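Local coordinates for protein NRD1 (Saccharomyces cerevisiae, PDB 3CLJ), which probably binds the phosphorylated C-terminal domain of RNA polymerase II through its CTD-interacting domain, as part of the Nrd1-Nab3-Sen1 transcription termination complex, at residues Phe3-Lys14 with Ile38-Tyr49. Residues are numbered along the deposited sequence; the frame is centred on the assembly and turned at random. Where two conformers were deposited one is given.
Sequences FQNFVATLESFK and IESKIISLIIDY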
ATOM      1  N   PHE A   3     -10.486  11.102 -11.793  1.00 45.90           N
ATOM      2  CA  PHE A   3      -9.346  10.245 -11.919  1.00 45.79           C
ATOM      3  C   PHE A   3      -8.068  11.045 -12.131  1.00 45.74           C
ATOM      4  O   PHE A   3      -7.054  10.777 -11.487  1.00 44.97           O
ATOM      5  CB  PHE A   3      -9.496   9.154 -12.998  1.00 45.49           C
ATOM      6  CG  PHE A   3      -8.359   8.158 -12.943  1.00 47.46           C
ATOM      7  CD1 PHE A   3      -8.203   7.328 -11.821  1.00 46.06           C
ATOM      8  CD2 PHE A   3      -7.395   8.125 -13.933  1.00 47.90           C
ATOM      9  CE1 PHE A   3      -7.136   6.449 -11.718  1.00 49.42           C
ATOM     10  CE2 PHE A   3      -6.326   7.251 -13.839  1.00 46.47           C
ATOM     11  CZ  PHE A   3      -6.189   6.406 -12.746  1.00 46.95           C
ATOM     12  N   GLN A   4      -8.118  12.013 -13.045  1.00 45.13           N
ATOM     13  CA  GLN A   4      -6.967  12.862 -13.281  1.00 45.47           C
ATOM     14  C   GLN A   4      -6.500  13.558 -12.013  1.00 44.96           C
ATOM     15  O   GLN A   4      -5.308  13.677 -11.816  1.00 45.27           O
ATOM     16  CB  GLN A   4      -7.202  13.880 -14.413  1.00 45.30           C
ATOM     17  CG  GLN A   4      -6.431  13.569 -15.722  1.00 49.57           C
ATOM     18  CD  GLN A   4      -5.135  12.764 -15.507  1.00 53.06           C
ATOM     19  OE1 GLN A   4      -4.284  13.082 -14.633  1.00 56.13           O
ATOM     20  NE2 GLN A   4      -5.015  11.678 -16.255  1.00 53.63           N
ATOM     21  N   ASN A   5      -7.427  14.014 -11.169  1.00 44.73           N
ATOM     22  CA  ASN A   5      -7.094  14.552  -9.828  1.00 44.87           C
ATOM     23  C   ASN A   5      -6.405  13.492  -8.947  1.00 44.92           C
ATOM     24  O   ASN A   5      -5.474  13.811  -8.194  1.00 44.84           O
ATOM     25  CB  ASN A   5      -8.368  15.115  -9.147  0.50 44.51           C
ATOM     26  CG  ASN A   5      -8.089  15.884  -7.847  0.50 45.06           C
ATOM     27  OD1 ASN A   5      -7.098  15.662  -7.159  0.50 41.96           O
ATOM     28  ND2 ASN A   5      -9.014  16.779  -7.489  0.50 45.75           N
ATOM     29  N   PHE A   6      -6.868  12.240  -9.019  1.00 45.02           N
ATOM     30  CA  PHE A   6      -6.246  11.148  -8.284  1.00 45.51           C
ATOM     31  C   PHE A   6      -4.769  10.921  -8.696  1.00 45.12           C
ATOM     32  O   PHE A   6      -3.884  10.825  -7.847  1.00 44.65           O
ATOM     33  CB  PHE A   6      -7.025   9.838  -8.453  1.00 45.81           C
ATOM     34  CG  PHE A   6      -6.428   8.685  -7.661  1.00 46.97           C
ATOM     35  CD1 PHE A   6      -6.797   8.463  -6.326  1.00 48.32           C
ATOM     36  CD2 PHE A   6      -5.461   7.834  -8.236  1.00 48.58           C
ATOM     37  CE1 PHE A   6      -6.257   7.393  -5.591  1.00 43.78           C
ATOM     38  CE2 PHE A   6      -4.927   6.786  -7.516  1.00 48.89           C
ATOM     39  CZ  PHE A   6      -5.323   6.574  -6.171  1.00 46.00           C
ATOM     40  N   VAL A   7      -4.545  10.850 -10.004  1.00 44.98           N
ATOM     41  CA  VAL A   7      -3.199  10.711 -10.586  1.00 44.51           C
ATOM     42  C   VAL A   7      -2.274  11.849 -10.128  1.00 45.00           C
ATOM     43  O   VAL A   7      -1.209  11.573  -9.563  1.00 44.46           O
ATOM     44  CB  VAL A   7      -3.261  10.588 -12.141  1.00 43.44           C
ATOM     45  CG1 VAL A   7      -1.885  10.652 -12.772  1.00 43.26           C
ATOM     46  CG2 VAL A   7      -3.918   9.320 -12.529  1.00 41.55           C
ATOM     47  N   ALA A   8      -2.697  13.105 -10.346  1.00 43.77           N
ATOM     48  CA  ALA A   8      -1.950  14.280  -9.891  1.00 44.35           C
ATOM     49  C   ALA A   8      -1.705  14.290  -8.377  1.00 45.50           C
ATOM     50  O   ALA A   8      -0.622  14.668  -7.944  1.00 46.76           O
ATOM     51  CB  ALA A   8      -2.629  15.665 -10.400  1.00 43.96           C
ATOM     52  N   THR A   9      -2.677  13.857  -7.574  1.00 45.68           N
ATOM     53  CA  THR A   9      -2.519  13.840  -6.123  1.00 45.92           C
ATOM     54  C   THR A   9      -1.503  12.748  -5.685  1.00 46.87           C
ATOM     55  O   THR A   9      -0.618  13.002  -4.837  1.00 45.05           O
ATOM     56  CB  THR A   9      -3.880  13.642  -5.418  1.00 46.37           C
ATOM     57  OG1 THR A   9      -4.736  14.748  -5.763  1.00 47.26           O
ATOM     58  CG2 THR A   9      -3.729  13.546  -3.901  1.00 44.21           C
ATOM     59  N   LEU A  10      -1.614  11.567  -6.313  1.00 45.78           N
ATOM     60  CA  LEU A  10      -0.589  10.555  -6.151  1.00 46.18           C
ATOM     61  C   LEU A  10       0.832  11.031  -6.589  1.00 46.38           C
ATOM     62  O   LEU A  10       1.783  10.951  -5.780  1.00 46.71           O
ATOM     63  CB  LEU A  10      -0.997   9.209  -6.788  1.00 45.46           C
ATOM     64  CG  LEU A  10       0.038   8.100  -6.527  1.00 46.13           C
ATOM     65  CD1 LEU A  10       0.190   7.587  -5.064  1.00 42.86           C
ATOM     66  CD2 LEU A  10      -0.275   7.016  -7.399  1.00 47.43           C
ATOM     67  N   GLU A  11       0.980  11.499  -7.835  1.00 45.08           N
ATOM     68  CA  GLU A  11       2.235  12.058  -8.269  1.00 44.91           C
ATOM     69  C   GLU A  11       2.821  13.125  -7.313  1.00 45.47           C
ATOM     70  O   GLU A  11       4.056  13.224  -7.193  1.00 45.24           O
ATOM     71  CB  GLU A  11       2.140  12.636  -9.727  1.00 46.20           C
ATOM     72  CG  GLU A  11       1.975  11.581 -10.824  1.00 42.47           C
ATOM     73  CD  GLU A  11       1.427  12.106 -12.137  1.00 45.78           C
ATOM     74  OE1 GLU A  11       0.907  13.254 -12.212  1.00 47.89           O
ATOM     75  OE2 GLU A  11       1.512  11.345 -13.120  1.00 45.46           O
ATOM     76  N   SER A  12       1.979  13.945  -6.661  1.00 45.38           N
ATOM     77  CA  SER A  12       2.475  15.009  -5.789  1.00 45.61           C
ATOM     78  C   SER A  12       3.247  14.521  -4.531  1.00 45.23           C
ATOM     79  O   SER A  12       3.899  15.325  -3.867  1.00 45.09           O
ATOM     80  CB  SER A  12       1.362  15.985  -5.384  1.00 45.77           C
ATOM     81  OG  SER A  12       0.440  15.353  -4.506  1.00 47.49           O
ATOM     82  N   PHE A  13       3.168  13.231  -4.209  1.00 47.06           N
ATOM     83  CA  PHE A  13       3.889  12.652  -3.055  1.00 48.17           C
ATOM     84  C   PHE A  13       5.402  12.769  -3.217  1.00 49.59           C
ATOM     85  O   PHE A  13       6.158  12.720  -2.234  1.00 49.79           O
ATOM     86  CB  PHE A  13       3.474  11.207  -2.806  1.00 47.79           C
ATOM     87  CG  PHE A  13       2.218  11.059  -1.946  1.00 48.23           C
ATOM     88  CD1 PHE A  13       0.933  11.322  -2.494  1.00 46.39           C
ATOM     89  CD2 PHE A  13       2.308  10.641  -0.603  1.00 47.94           C
ATOM     90  CE1 PHE A  13      -0.215  11.193  -1.760  1.00 45.25           C
ATOM     91  CE2 PHE A  13       1.117  10.494   0.196  1.00 43.91           C
ATOM     92  CZ  PHE A  13      -0.153  10.782  -0.390  1.00 43.61           C
ATOM     93  N   LYS A  14       5.842  12.960  -4.467  1.00 51.59           N
ATOM     94  CA  LYS A  14       7.245  13.250  -4.807  1.00 52.20           C
ATOM     95  C   LYS A  14       7.683  14.638  -4.351  1.00 52.49           C
ATOM     96  O   LYS A  14       8.847  14.855  -3.992  1.00 53.26           O
ATOM     97  CB  LYS A  14       7.470  13.052  -6.299  1.00 52.32           C
ATOM     98  CG  LYS A  14       7.093  11.619  -6.774  1.00 54.44           C
ATOM     99  CD  LYS A  14       7.164  11.455  -8.312  1.00 55.44           C
ATOM    100  CE  LYS A  14       5.850  11.886  -9.000  1.00 58.74           C
ATOM    101  NZ  LYS A  14       5.972  12.634 -10.364  1.00 56.52           N
ATOM    102  N   ILE A  38     -13.622   1.273 -10.786  1.00 43.65           N
ATOM    103  CA  ILE A  38     -12.329   1.402 -11.462  1.00 44.63           C
ATOM    104  C   ILE A  38     -11.114   1.074 -10.547  1.00 44.82           C
ATOM    105  O   ILE A  38      -9.998   1.544 -10.794  1.00 45.08           O
ATOM    106  CB  ILE A  38     -12.176   2.790 -12.186  1.00 43.76           C
ATOM    107  CG1 ILE A  38     -12.405   3.925 -11.184  1.00 45.73           C
ATOM    108  CG2 ILE A  38     -13.101   2.859 -13.500  1.00 46.18           C
ATOM    109  CD1 ILE A  38     -11.645   5.170 -11.499  1.00 47.22           C
ATOM    110  N   GLU A  39     -11.316   0.233  -9.522  1.00 45.57           N
ATOM    111  CA  GLU A  39     -10.234  -0.134  -8.617  1.00 46.25           C
ATOM    112  C   GLU A  39      -9.022  -0.674  -9.378  1.00 47.01           C
ATOM    113  O   GLU A  39      -7.892  -0.567  -8.906  1.00 47.53           O
ATOM    114  CB  GLU A  39     -10.668  -1.193  -7.586  1.00 46.48           C
ATOM    115  CG  GLU A  39     -11.253  -2.477  -8.165  1.00 47.71           C
ATOM    116  CD  GLU A  39     -10.211  -3.498  -8.670  1.00 48.33           C
ATOM    117  OE1 GLU A  39     -10.605  -4.462  -9.383  1.00 47.95           O
ATOM    118  OE2 GLU A  39      -9.028  -3.331  -8.343  1.00 47.97           O
ATOM    119  N   SER A  40      -9.251  -1.270 -10.545  1.00 45.96           N
ATOM    120  CA  SER A  40      -8.169  -1.949 -11.229  1.00 47.25           C
ATOM    121  C   SER A  40      -7.039  -0.971 -11.611  1.00 46.51           C
ATOM    122  O   SER A  40      -5.860  -1.290 -11.506  1.00 44.76           O
ATOM    123  CB  SER A  40      -8.726  -2.770 -12.387  1.00 47.41           C
ATOM    124  OG  SER A  40      -7.788  -2.878 -13.433  1.00 53.45           O
ATOM    125  N   LYS A  41      -7.411   0.237 -12.024  1.00 46.69           N
ATOM    126  CA  LYS A  41      -6.400   1.234 -12.344  1.00 46.95           C
ATOM    127  C   LYS A  41      -5.946   2.121 -11.147  1.00 46.89           C
ATOM    128  O   LYS A  41      -4.902   2.785 -11.239  1.00 47.81           O
ATOM    129  CB  LYS A  41      -6.758   2.024 -13.632  1.00 47.55           C
ATOM    130  CG  LYS A  41      -7.836   3.085 -13.533  1.00 47.04           C
ATOM    131  CD  LYS A  41      -8.088   3.705 -14.941  1.00 45.68           C
ATOM    132  CE  LYS A  41      -9.303   4.678 -14.888  1.00 47.50           C
ATOM    133  NZ  LYS A  41      -9.736   5.403 -16.157  1.00 47.18           N
ATOM    134  N   ILE A  42      -6.724   2.142 -10.059  1.00 45.58           N
ATOM    135  CA  ILE A  42      -6.290   2.756  -8.795  1.00 44.41           C
ATOM    136  C   ILE A  42      -5.166   1.889  -8.191  1.00 44.71           C
ATOM    137  O   ILE A  42      -4.113   2.416  -7.761  1.00 44.79           O
ATOM    138  CB  ILE A  42      -7.467   2.902  -7.776  1.00 44.80           C
ATOM    139  CG1 ILE A  42      -8.465   4.016  -8.248  1.00 44.11           C
ATOM    140  CG2 ILE A  42      -6.919   3.038  -6.292  1.00 44.86           C
ATOM    141  CD1 ILE A  42      -9.943   3.798  -7.835  1.00 42.71           C
ATOM    142  N   ILE A  43      -5.391   0.581  -8.207  1.00 43.72           N
ATOM    143  CA  ILE A  43      -4.509  -0.409  -7.598  1.00 44.66           C
ATOM    144  C   ILE A  43      -3.167  -0.506  -8.367  1.00 44.66           C
ATOM    145  O   ILE A  43      -2.094  -0.433  -7.735  1.00 45.72           O
ATOM    146  CB  ILE A  43      -5.265  -1.784  -7.402  1.00 45.04           C
ATOM    147  CG1 ILE A  43      -6.405  -1.629  -6.343  1.00 42.93           C
ATOM    148  CG2 ILE A  43      -4.297  -2.959  -7.077  1.00 44.29           C
ATOM    149  CD1 ILE A  43      -5.916  -1.488  -4.904  1.00 39.04           C
ATOM    150  N   SER A  44      -3.237  -0.596  -9.691  1.00 43.88           N
ATOM    151  CA  SER A  44      -2.022  -0.616 -10.539  1.00 44.46           C
ATOM    152  C   SER A  44      -1.182   0.643 -10.312  1.00 44.90           C
ATOM    153  O   SER A  44       0.036   0.556 -10.064  1.00 45.26           O
ATOM    154  CB  SER A  44      -2.330  -0.889 -12.035  1.00 42.18           C
ATOM    155  OG  SER A  44      -2.728   0.287 -12.720  1.00 45.07           O
ATOM    156  N   LEU A  45      -1.830   1.802 -10.265  1.00 46.02           N
ATOM    157  CA  LEU A  45      -1.090   3.021  -9.980  1.00 47.54           C
ATOM    158  C   LEU A  45      -0.371   3.070  -8.633  1.00 46.50           C
ATOM    159  O   LEU A  45       0.792   3.491  -8.578  1.00 46.46           O
ATOM    160  CB  LEU A  45      -1.906   4.290 -10.256  1.00 48.26           C
ATOM    161  CG  LEU A  45      -1.156   5.639 -10.138  1.00 51.09           C
ATOM    162  CD1 LEU A  45       0.093   5.734 -11.092  1.00 52.09           C
ATOM    163  CD2 LEU A  45      -2.114   6.863 -10.393  1.00 49.96           C
ATOM    164  N   ILE A  46      -1.033   2.634  -7.551  1.00 46.50           N
ATOM    165  CA  ILE A  46      -0.429   2.701  -6.232  1.00 45.02           C
ATOM    166  C   ILE A  46       0.660   1.639  -6.076  1.00 44.25           C
ATOM    167  O   ILE A  46       1.615   1.850  -5.357  1.00 45.33           O
ATOM    168  CB  ILE A  46      -1.491   2.739  -5.052  1.00 45.93           C
ATOM    169  CG1 ILE A  46      -2.142   1.365  -4.770  1.00 42.74           C
ATOM    170  CG2 ILE A  46      -2.509   3.918  -5.277  1.00 41.48           C
ATOM    171  CD1 ILE A  46      -3.112   1.329  -3.554  1.00 45.17           C
ATOM    172  N   ILE A  47       0.477   0.504  -6.726  1.00 43.50           N
ATOM    173  CA  ILE A  47       1.525  -0.546  -6.853  1.00 42.91           C
ATOM    174  C   ILE A  47       2.772   0.020  -7.529  1.00 42.56           C
ATOM    175  O   ILE A  47       3.903  -0.140  -7.043  1.00 43.47           O
ATOM    176  CB  ILE A  47       0.997  -1.789  -7.617  1.00 42.51           C
ATOM    177  CG1 ILE A  47      -0.035  -2.544  -6.731  1.00 41.46           C
ATOM    178  CG2 ILE A  47       2.146  -2.741  -7.964  1.00 41.58           C
ATOM    179  CD1 ILE A  47      -0.784  -3.675  -7.432  1.00 40.40           C
ATOM    180  N   ASP A  48       2.548   0.709  -8.643  1.00 42.51           N
ATOM    181  CA  ASP A  48       3.619   1.268  -9.441  1.00 42.66           C
ATOM    182  C   ASP A  48       4.285   2.453  -8.736  1.00 42.58           C
ATOM    183  O   ASP A  48       5.493   2.677  -8.875  1.00 42.91           O
ATOM    184  CB  ASP A  48       3.068   1.637 -10.829  1.00 41.49           C
ATOM    185  CG  ASP A  48       2.769   0.391 -11.694  1.00 42.35           C
ATOM    186  OD1 ASP A  48       3.295  -0.701 -11.389  1.00 44.23           O
ATOM    187  OD2 ASP A  48       2.077   0.492 -12.749  1.00 42.06           O
ATOM    188  N   TYR A  49       3.495   3.225  -8.001  1.00 42.74           N
ATOM    189  CA  TYR A  49       4.057   4.291  -7.208  1.00 44.15           C
ATOM    190  C   TYR A  49       5.072   3.693  -6.188  1.00 44.09           C
ATOM    191  O   TYR A  49       6.179   4.197  -6.030  1.00 44.69           O
ATOM    192  CB  TYR A  49       2.944   5.065  -6.454  1.00 43.19           C
ATOM    193  CG  TYR A  49       3.572   6.085  -5.570  1.00 44.62           C
ATOM    194  CD1 TYR A  49       4.185   7.230  -6.130  1.00 45.08           C
ATOM    195  CD2 TYR A  49       3.650   5.884  -4.181  1.00 44.81           C
ATOM    196  CE1 TYR A  49       4.815   8.182  -5.299  1.00 45.85           C
ATOM    197  CE2 TYR A  49       4.230   6.815  -3.358  1.00 38.32           C
ATOM    198  CZ  TYR A  49       4.867   7.939  -3.926  1.00 44.06           C
ATOM    199  OH  TYR A  49       5.512   8.846  -3.109  1.00 46.03           O
TER
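The aliphatic chain of K41 lies over one face of the F3 ring. K41 CE sits 3.9 Å from the F3 ring centroid, almost on the ring normal, in a CH-pi contact. K41 NZ adds a cation-pi contact, 4.5 Å from the same centroid. The K41 chain is fully extended beyond CG, which carries it across the ring. I42 CG1 meets the F3 edge, and I38 CD1 packs near F3 CD1. The F6 ring is met at its edge by L45 CD2 and I46 CG2. I42 CG2 also touches F6, 3.9 Å from F6 CZ. At the other end, L10 CD1 lies over one face of the Y49 ring, offset toward its rim, and is 3.7 Å from Y49 CG. L10 holds CG anti to the backbone N (chi1 -176°), which sends CD1 over that face. K14 CG lies near the plane of the same ring, at its edge. F13 CB packs against Y49 CZ at 3.7 Å.

Between the F6 and Y49 rings the ends of L10 and L45 meet, but L10 CD2 is modelled too close to L45 CG for the detail to be trusted. V7 CG2 closes on L45 CD2 at 3.7 Å. The CB atoms of F3, F6 and L10 all point to the partner helix.

The contact is mainly apolar packing. The axes of segments 3-11 and 39-49 come within 11.2 Å and run nearly parallel, at 14°. It joins the first helix of the all-helical CID domain to helix 39-52. Helix 22-34 packs beside them, with Y31 meeting F3 and F6. Helix 58-77 adds I64 against L10 and Y49, while helix 90-111 packs on I43 and I47.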